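Local coordinates for protein 3-hydroxyacyl-CoA dehydrogenase (Archaeoglobus fulgidus, PDB 1ZEJ) that probably binds NAD and oxidises a hydroxyl group of its substrate, a 3-hydroxyacyl-CoA or L-gulonate, at residues L92-N106 and R118-W130. Sequence-based numbering, arbitrary orientation. Where two conformers were deposited one is given.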
# COMPACT_ATOMS: atom_id res chain seq x y z
N LEU A 92 -13.71 -28.76 13.44
CA LEU A 92 -14.24 -27.87 14.48
C LEU A 92 -15.42 -28.47 15.24
O LEU A 92 -15.53 -28.32 16.46
CB LEU A 92 -14.62 -26.52 13.86
CG LEU A 92 -13.42 -25.70 13.39
CD1 LEU A 92 -13.85 -24.62 12.41
CD2 LEU A 92 -12.72 -25.07 14.55
N ARG A 93 -16.32 -29.16 14.53
CA ARG A 93 -17.40 -29.86 15.19
C ARG A 93 -16.89 -30.95 16.16
O ARG A 93 -17.50 -31.17 17.19
CB ARG A 93 -18.39 -30.45 14.18
CG ARG A 93 -19.29 -29.38 13.57
CD ARG A 93 -20.26 -30.00 12.63
NE ARG A 93 -21.24 -30.80 13.35
CZ ARG A 93 -22.26 -30.33 14.08
NH1 ARG A 93 -22.47 -29.03 14.22
NH2 ARG A 93 -23.10 -31.18 14.65
N GLU A 94 -15.79 -31.61 15.82
CA GLU A 94 -15.19 -32.58 16.71
C GLU A 94 -14.64 -31.93 17.97
O GLU A 94 -14.93 -32.37 19.11
CB GLU A 94 -14.07 -33.29 15.96
CG GLU A 94 -13.35 -34.31 16.72
CD GLU A 94 -12.56 -35.24 15.79
OE1 GLU A 94 -12.08 -34.76 14.71
OE2 GLU A 94 -12.44 -36.42 16.13
N VAL A 95 -13.87 -30.85 17.78
CA VAL A 95 -13.26 -30.19 18.93
C VAL A 95 -14.28 -29.49 19.82
O VAL A 95 -14.11 -29.43 21.02
CB VAL A 95 -12.10 -29.25 18.48
CG1 VAL A 95 -11.84 -28.17 19.48
CG2 VAL A 95 -10.86 -30.08 18.28
N GLU A 96 -15.38 -29.00 19.26
CA GLU A 96 -16.35 -28.25 20.09
C GLU A 96 -17.04 -29.10 21.13
O GLU A 96 -17.43 -28.59 22.16
CB GLU A 96 -17.35 -27.42 19.22
CG GLU A 96 -18.37 -28.18 18.50
CD GLU A 96 -19.40 -27.26 17.76
OE1 GLU A 96 -19.59 -26.08 18.17
OE2 GLU A 96 -20.01 -27.78 16.80
N ARG A 97 -17.13 -30.40 20.89
CA ARG A 97 -17.64 -31.33 21.88
C ARG A 97 -16.71 -31.57 23.07
O ARG A 97 -17.18 -32.06 24.11
CB ARG A 97 -17.95 -32.67 21.22
CG ARG A 97 -18.96 -32.58 20.08
CD ARG A 97 -19.50 -33.95 19.66
NE ARG A 97 -18.51 -34.74 18.91
CZ ARG A 97 -18.33 -34.72 17.58
NH1 ARG A 97 -19.05 -33.92 16.78
NH2 ARG A 97 -17.40 -35.50 17.05
N LEU A 98 -15.41 -31.30 22.89
CA LEU A 98 -14.39 -31.65 23.87
C LEU A 98 -14.04 -30.48 24.78
O LEU A 98 -13.44 -30.65 25.86
CB LEU A 98 -13.10 -32.12 23.16
CG LEU A 98 -13.25 -33.36 22.28
CD1 LEU A 98 -11.96 -33.58 21.46
CD2 LEU A 98 -13.62 -34.58 23.08
N THR A 99 -14.42 -29.28 24.36
CA THR A 99 -14.05 -28.13 25.14
C THR A 99 -15.03 -27.01 24.88
O THR A 99 -15.61 -26.94 23.78
CB THR A 99 -12.58 -27.69 24.80
OG1 THR A 99 -12.21 -26.54 25.59
CG2 THR A 99 -12.43 -27.32 23.36
N ASN A 100 -15.13 -26.11 25.85
CA ASN A 100 -15.82 -24.83 25.71
C ASN A 100 -14.87 -23.62 25.43
O ASN A 100 -15.30 -22.49 25.42
CB ASN A 100 -16.61 -24.55 27.01
CG ASN A 100 -17.74 -25.52 27.22
OD1 ASN A 100 -18.42 -25.91 26.26
ND2 ASN A 100 -17.96 -25.93 28.48
N ALA A 101 -13.57 -23.88 25.25
CA ALA A 101 -12.60 -22.85 24.93
C ALA A 101 -12.93 -22.14 23.64
O ALA A 101 -13.58 -22.73 22.76
CB ALA A 101 -11.22 -23.45 24.82
N PRO A 102 -12.42 -20.91 23.46
CA PRO A 102 -12.53 -20.27 22.15
C PRO A 102 -11.88 -21.13 21.08
O PRO A 102 -10.81 -21.74 21.31
CB PRO A 102 -11.76 -18.96 22.35
CG PRO A 102 -11.82 -18.67 23.72
CD PRO A 102 -11.76 -20.02 24.43
N LEU A 103 -12.54 -21.19 19.94
CA LEU A 103 -12.08 -21.93 18.78
C LEU A 103 -11.80 -20.95 17.66
O LEU A 103 -12.66 -20.16 17.31
CB LEU A 103 -13.16 -22.89 18.29
CG LEU A 103 -13.78 -23.86 19.28
CD1 LEU A 103 -14.84 -24.69 18.56
CD2 LEU A 103 -12.70 -24.72 19.85
N CYS A 104 -10.60 -21.01 17.10
CA CYS A 104 -10.10 -19.96 16.22
C CYS A 104 -9.64 -20.58 14.92
O CYS A 104 -8.58 -21.18 14.91
CB CYS A 104 -8.89 -19.30 16.86
SG CYS A 104 -9.19 -18.55 18.44
N SER A 105 -10.33 -20.38 13.80
CA SER A 105 -9.88 -20.91 12.52
C SER A 105 -8.93 -19.92 11.79
O SER A 105 -9.28 -18.75 11.63
CB SER A 105 -11.09 -21.27 11.66
OG SER A 105 -10.67 -21.74 10.39
N ASN A 106 -7.75 -20.36 11.40
CA ASN A 106 -6.87 -19.57 10.52
C ASN A 106 -7.46 -19.77 9.14
O ASN A 106 -7.27 -20.82 8.51
CB ASN A 106 -5.41 -20.04 10.56
CG ASN A 106 -4.45 -19.18 9.66
OD1 ASN A 106 -4.35 -17.93 9.76
ND2 ASN A 106 -3.72 -19.88 8.80
N ARG A 118 -22.48 -23.74 10.78
CA ARG A 118 -22.48 -25.19 10.79
C ARG A 118 -21.97 -25.79 12.11
O ARG A 118 -21.92 -27.01 12.26
CB ARG A 118 -21.69 -25.67 9.58
CG ARG A 118 -22.42 -25.41 8.30
CD ARG A 118 -21.50 -25.40 7.10
NE ARG A 118 -22.25 -25.30 5.85
CZ ARG A 118 -22.74 -24.17 5.31
NH1 ARG A 118 -22.57 -22.96 5.89
NH2 ARG A 118 -23.40 -24.27 4.17
N LEU A 119 -21.64 -24.94 13.07
CA LEU A 119 -21.22 -25.36 14.40
C LEU A 119 -22.39 -25.37 15.38
O LEU A 119 -23.36 -24.62 15.25
CB LEU A 119 -20.12 -24.43 14.97
CG LEU A 119 -18.90 -24.21 14.11
CD1 LEU A 119 -17.95 -23.35 14.89
CD2 LEU A 119 -18.21 -25.55 13.69
N ASP A 120 -22.25 -26.22 16.39
CA ASP A 120 -23.22 -26.29 17.49
C ASP A 120 -23.14 -25.08 18.42
O ASP A 120 -24.14 -24.64 18.94
CB ASP A 120 -22.94 -27.56 18.29
CG ASP A 120 -24.10 -28.00 19.15
OD1 ASP A 120 -25.19 -28.27 18.60
OD2 ASP A 120 -23.90 -28.14 20.37
N SER A 121 -21.94 -24.55 18.64
CA SER A 121 -21.78 -23.47 19.62
C SER A 121 -20.92 -22.32 19.05
O SER A 121 -19.77 -22.06 19.49
CB SER A 121 -21.18 -24.06 20.92
OG SER A 121 -20.07 -24.94 20.59
N PRO A 122 -21.49 -21.61 18.09
CA PRO A 122 -20.68 -20.61 17.37
C PRO A 122 -20.37 -19.32 18.15
O PRO A 122 -19.62 -18.48 17.63
CB PRO A 122 -21.52 -20.36 16.12
CG PRO A 122 -22.87 -20.51 16.57
CD PRO A 122 -22.87 -21.64 17.56
N SER A 123 -20.96 -19.12 19.34
CA SER A 123 -20.67 -17.91 20.08
C SER A 123 -19.20 -17.78 20.47
O SER A 123 -18.73 -16.66 20.68
CB SER A 123 -21.54 -17.75 21.32
OG SER A 123 -21.39 -18.83 22.16
N ARG A 124 -18.48 -18.91 20.55
CA ARG A 124 -17.06 -18.90 20.94
C ARG A 124 -16.14 -19.30 19.79
O ARG A 124 -15.01 -19.68 20.00
CB ARG A 124 -16.83 -19.74 22.21
CG ARG A 124 -17.39 -21.13 22.15
CD ARG A 124 -16.78 -22.04 21.07
NE ARG A 124 -17.40 -23.34 21.22
CZ ARG A 124 -16.91 -24.35 21.93
NH1 ARG A 124 -15.69 -24.31 22.42
NH2 ARG A 124 -17.62 -25.44 22.08
N PHE A 125 -16.63 -19.14 18.56
CA PHE A 125 -15.87 -19.40 17.36
C PHE A 125 -15.58 -18.06 16.68
O PHE A 125 -16.45 -17.16 16.61
CB PHE A 125 -16.66 -20.24 16.35
CG PHE A 125 -15.98 -20.35 15.00
CD1 PHE A 125 -14.82 -21.06 14.87
CD2 PHE A 125 -16.49 -19.68 13.88
CE1 PHE A 125 -14.14 -21.12 13.66
CE2 PHE A 125 -15.84 -19.74 12.66
CZ PHE A 125 -14.65 -20.50 12.55
N LEU A 126 -14.36 -17.95 16.18
CA LEU A 126 -14.01 -16.81 15.36
C LEU A 126 -12.83 -17.14 14.46
O LEU A 126 -12.19 -18.19 14.62
CB LEU A 126 -13.77 -15.61 16.27
CG LEU A 126 -12.51 -15.22 17.03
CD1 LEU A 126 -12.82 -14.38 18.27
CD2 LEU A 126 -11.48 -16.25 17.25
N GLY A 127 -12.55 -16.26 13.54
CA GLY A 127 -11.43 -16.44 12.62
C GLY A 127 -10.26 -15.72 13.24
O GLY A 127 -10.41 -14.63 13.81
N VAL A 128 -9.07 -16.31 13.13
CA VAL A 128 -7.81 -15.59 13.50
C VAL A 128 -6.85 -15.78 12.34
O VAL A 128 -6.33 -16.92 12.15
CB VAL A 128 -7.18 -16.06 14.83
CG1 VAL A 128 -5.87 -15.42 15.09
CG2 VAL A 128 -8.07 -15.79 15.99
N HIS A 129 -6.63 -14.70 11.59
CA HIS A 129 -5.88 -14.63 10.36
C HIS A 129 -4.46 -14.13 10.63
O HIS A 129 -4.22 -12.97 10.94
CB HIS A 129 -6.65 -13.72 9.40
CG HIS A 129 -6.00 -13.50 8.08
ND1 HIS A 129 -6.16 -12.33 7.37
CD2 HIS A 129 -5.22 -14.31 7.31
CE1 HIS A 129 -5.47 -12.41 6.25
NE2 HIS A 129 -4.88 -13.59 6.19
N TRP A 130 -3.54 -15.09 10.63
CA TRP A 130 -2.13 -14.85 10.86
C TRP A 130 -1.50 -14.57 9.54
O TRP A 130 -1.94 -15.06 8.52
CB TRP A 130 -1.46 -16.10 11.43
CG TRP A 130 -1.92 -16.53 12.80
CD1 TRP A 130 -3.05 -17.25 13.08
CD2 TRP A 130 -1.26 -16.32 14.04
NE1 TRP A 130 -3.13 -17.49 14.42
CE2 TRP A 130 -2.06 -16.91 15.04
CE3 TRP A 130 -0.09 -15.67 14.42
CZ2 TRP A 130 -1.70 -16.90 16.39
CZ3 TRP A 130 0.27 -15.68 15.77
CH2 TRP A 130 -0.53 -16.27 16.73
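Two neighbouring parallel strands of the NAD-binding domain, 103-105 and 125-130, pair here, and the loops leading into them are tied together by Arg124 and by Glu96, near the end of helix 85-96. Leu103 N donates to Arg124 O (2.9 Å), and the pairing runs on to Val128 N and Ser105 O. The Arg124 side chain folds back at chi2 (63°), which lays its guanidinium among backbone carbonyls. NH1 and NH2 grip Thr99 O end-on, each at 3.0 Å, and NH1 also reaches Ala101 O at 2.7 Å. Ser121 OG bonds NE and NH2 in the same plane, while Leu103 CD1 lies over one face, toward its rim. An alanine in place of Arg124 would probably leave the Thr99 and Ala101 carbonyls without these donors and let the loop before strand 103-105 move. The Glu96 carboxylate holds the other loop: OE2 takes Asp120 N (2.8 Å), and OE1 takes Ser121 N and OG from one face. On the sheet face carrying Leu103, Phe125 CE1 meets Leu92 CD1 and, at the ring edge, Ser105 CB, both at 3.7 Å. At the far end, Asn106 OD1 receives a nearly straight bond from Trp130 N (3.1 Å). The preceding His129, bonded to Glu141, is predicted to matter for catalysis. Helix 112-116 links the strands in a beta-alpha-beta unit of a Rossmann-type fold.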